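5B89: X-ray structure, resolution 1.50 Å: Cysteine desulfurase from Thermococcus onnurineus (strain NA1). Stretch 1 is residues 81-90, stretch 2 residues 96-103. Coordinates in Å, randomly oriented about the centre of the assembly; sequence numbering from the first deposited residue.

Stretch 1 (81-90) KYEESRKIVA
Stretch 2, residues 96-103: KFEEIVFT

Stretch 1 is continuous helix; stretch 2 enters as loop, makes a 3-10 turn at 97-99 and becomes a strand at 100-103, its direction 111° from the helix's, axes 9.0 Å apart at closest approach. Together they bury 608 Å².

Lys 96 points its CB away, and its N donates to Glu 99 OE2 (2.8 Å), bracing the turn. Its carbonyl O lies 3.8 Å from Ala 90 CB, a side chain small enough for close backbone approach. Phe 97 (phi/psi -46/-51, chi1 t, chi2 87°) sets the register, its CA 5.4 Å from Lys 87 CA. Arg 86 CD sits over its ring face, 3.6 Å from the centroid, while Glu 83 O meets the edge at CE1 (3.4 Å). One water accepts from Phe 97 N (2.9 Å) and, weakly, from Lys 87 NZ (2.9 Å).

Ile 100 (chi m, m) points toward the helix: CG1 packs on Ala 90 CB (3.7 Å), CG2 on Val 89 CG1 (3.9 Å). Arg 86, extended t, t before turning m, sends NH1 to Ile 100 O (2.8 Å), the sole direct hydrogen bond between stretches. Strand alternation turns Val 101 away and Phe 102 (chi1 m, chi2 -65°) back, under one guanidinium face; its CE1 meets Val 89 CG2 (4.0 Å), its CD2 Tyr 82 OH (3.3 Å). Thr 103 is out of reach.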

# COMPACT_ATOMS: atom_id res chain seq x y z
N LYS B 81 13.67 7.75 -10.40
CA LYS B 81 13.35 8.31 -9.10
C LYS B 81 12.89 7.18 -8.13
O LYS B 81 13.19 7.27 -6.90
CB LYS B 81 12.31 9.43 -9.19
CG LYS B 81 12.88 10.65 -9.87
CD LYS B 81 13.90 11.39 -9.10
CE LYS B 81 13.37 12.06 -7.95
NZ LYS B 81 14.36 12.88 -7.16
N TYR B 82 12.20 6.17 -8.58
CA TYR B 82 11.79 5.05 -7.73
C TYR B 82 13.03 4.25 -7.25
O TYR B 82 13.15 3.97 -6.08
CB TYR B 82 10.79 4.13 -8.48
CG TYR B 82 10.26 2.95 -7.71
CD1 TYR B 82 9.55 3.17 -6.52
CD2 TYR B 82 10.44 1.67 -8.10
CE1 TYR B 82 9.04 2.13 -5.85
CE2 TYR B 82 9.92 0.61 -7.35
CZ TYR B 82 9.27 0.89 -6.20
OH TYR B 82 8.72 -0.15 -5.41
N GLU B 83 13.93 3.93 -8.17
CA GLU B 83 15.22 3.28 -7.81
C GLU B 83 15.99 4.19 -6.90
O GLU B 83 16.60 3.66 -5.90
CB GLU B 83 15.99 3.00 -9.09
CG GLU B 83 15.41 1.94 -9.97
CD GLU B 83 16.18 1.80 -11.30
OE1 GLU B 83 17.00 2.71 -11.68
OE2 GLU B 83 15.85 0.84 -12.00
N GLU B 84 16.12 5.47 -7.16
CA GLU B 84 16.81 6.42 -6.23
C GLU B 84 16.23 6.29 -4.79
O GLU B 84 16.96 6.32 -3.78
CB GLU B 84 16.82 7.82 -6.72
CG GLU B 84 17.41 8.85 -5.84
CD GLU B 84 17.02 10.30 -6.21
OE1 GLU B 84 15.90 10.82 -6.04
OE2 GLU B 84 17.97 11.05 -6.64
N SER B 85 14.90 6.23 -4.69
CA SER B 85 14.22 6.23 -3.41
C SER B 85 14.56 4.90 -2.73
O SER B 85 14.80 4.97 -1.52
CB SER B 85 12.69 6.31 -3.72
OG SER B 85 12.36 7.55 -4.30
N ARG B 86 14.60 3.78 -3.40
CA ARG B 86 14.97 2.56 -2.77
C ARG B 86 16.43 2.64 -2.25
O ARG B 86 16.71 2.16 -1.21
CB ARG B 86 14.89 1.38 -3.72
CG ARG B 86 14.91 0.03 -3.04
CD ARG B 86 15.07 -1.13 -3.99
NE ARG B 86 14.06 -1.18 -5.04
CZ ARG B 86 12.84 -1.61 -4.88
NH1 ARG B 86 12.37 -2.06 -3.74
NH2 ARG B 86 12.04 -1.57 -5.93
N LYS B 87 17.32 3.22 -3.05
CA LYS B 87 18.73 3.40 -2.55
C LYS B 87 18.76 4.25 -1.35
O LYS B 87 19.59 4.01 -0.43
CB LYS B 87 19.60 3.94 -3.71
CG LYS B 87 21.09 3.94 -3.33
CD LYS B 87 21.68 2.57 -3.19
CE LYS B 87 23.17 2.73 -2.96
NZ LYS B 87 23.68 1.40 -2.67
N ILE B 88 18.03 5.36 -1.29
CA ILE B 88 18.03 6.24 -0.14
C ILE B 88 17.56 5.44 1.11
O ILE B 88 18.09 5.63 2.20
CB ILE B 88 17.19 7.54 -0.42
CG1 ILE B 88 17.97 8.42 -1.39
CG2 ILE B 88 16.80 8.26 0.82
CD1 ILE B 88 17.09 9.50 -2.04
N VAL B 89 16.49 4.64 0.99
CA VAL B 89 15.99 3.88 2.12
C VAL B 89 17.07 2.86 2.55
O VAL B 89 17.32 2.68 3.74
CB VAL B 89 14.70 3.14 1.70
CG1 VAL B 89 14.30 2.17 2.81
CG2 VAL B 89 13.61 4.15 1.47
N ALA B 90 17.66 2.19 1.59
CA ALA B 90 18.74 1.20 1.90
C ALA B 90 19.85 1.88 2.67
O ALA B 90 20.25 1.36 3.75
CB ALA B 90 19.25 0.59 0.63
N LYS B 96 21.67 -3.20 1.63
CA LYS B 96 21.93 -3.15 0.18
C LYS B 96 20.60 -2.80 -0.49
O LYS B 96 19.50 -3.15 0.01
CB LYS B 96 22.40 -4.46 -0.36
CG LYS B 96 23.75 -4.97 0.29
CD LYS B 96 24.15 -6.30 -0.35
CE LYS B 96 25.48 -6.87 0.20
NZ LYS B 96 25.90 -8.00 -0.68
N PHE B 97 20.71 -2.20 -1.67
CA PHE B 97 19.52 -1.91 -2.53
C PHE B 97 18.60 -3.06 -2.63
O PHE B 97 17.36 -2.90 -2.44
CB PHE B 97 20.09 -1.59 -3.93
CG PHE B 97 19.03 -1.22 -4.97
CD1 PHE B 97 18.61 0.08 -5.09
CD2 PHE B 97 18.51 -2.17 -5.82
CE1 PHE B 97 17.66 0.40 -6.08
CE2 PHE B 97 17.53 -1.84 -6.77
CZ PHE B 97 17.18 -0.55 -6.88
N GLU B 98 19.06 -4.26 -2.96
CA GLU B 98 18.20 -5.36 -3.23
C GLU B 98 17.46 -6.00 -2.04
O GLU B 98 16.62 -6.84 -2.22
CB GLU B 98 18.95 -6.46 -3.98
CG GLU B 98 20.14 -7.02 -3.30
CD GLU B 98 21.40 -6.29 -3.76
OE1 GLU B 98 21.52 -5.04 -3.97
OE2 GLU B 98 22.40 -7.14 -3.75
N GLU B 99 17.89 -5.54 -0.87
CA GLU B 99 17.30 -6.07 0.37
C GLU B 99 16.07 -5.24 0.83
O GLU B 99 15.49 -5.59 1.87
CB GLU B 99 18.31 -6.07 1.50
CG GLU B 99 19.48 -7.05 1.25
CD GLU B 99 20.67 -6.91 2.21
OE1 GLU B 99 21.17 -8.06 2.66
OE2 GLU B 99 21.05 -5.79 2.58
N ILE B 100 15.76 -4.17 0.10
CA ILE B 100 14.62 -3.28 0.45
C ILE B 100 13.38 -3.58 -0.36
O ILE B 100 13.48 -3.55 -1.61
CB ILE B 100 14.98 -1.83 0.33
CG1 ILE B 100 16.20 -1.42 1.21
CG2 ILE B 100 13.80 -0.91 0.53
CD1 ILE B 100 15.90 -1.67 2.66
N VAL B 101 12.28 -3.93 0.31
CA VAL B 101 10.98 -4.17 -0.35
C VAL B 101 10.02 -3.09 0.16
O VAL B 101 9.90 -2.84 1.36
CB VAL B 101 10.45 -5.53 -0.01
CG1 VAL B 101 9.03 -5.87 -0.51
CG2 VAL B 101 11.41 -6.66 -0.53
N PHE B 102 9.26 -2.46 -0.74
CA PHE B 102 8.22 -1.55 -0.34
C PHE B 102 6.91 -2.27 -0.15
O PHE B 102 6.46 -3.09 -0.94
CB PHE B 102 8.08 -0.41 -1.35
CG PHE B 102 9.25 0.53 -1.37
CD1 PHE B 102 9.52 1.28 -0.24
CD2 PHE B 102 10.07 0.71 -2.49
CE1 PHE B 102 10.59 2.16 -0.21
CE2 PHE B 102 11.11 1.63 -2.46
CZ PHE B 102 11.35 2.39 -1.37
N THR B 103 6.25 -1.88 0.93
CA THR B 103 4.96 -2.37 1.37
C THR B 103 4.05 -1.18 1.68
O THR B 103 4.40 -0.10 1.41
CB THR B 103 5.10 -3.21 2.66
OG1 THR B 103 5.56 -2.37 3.70
CG2 THR B 103 6.11 -4.31 2.46
O HOH W 1 23.37 -1.47 -2.46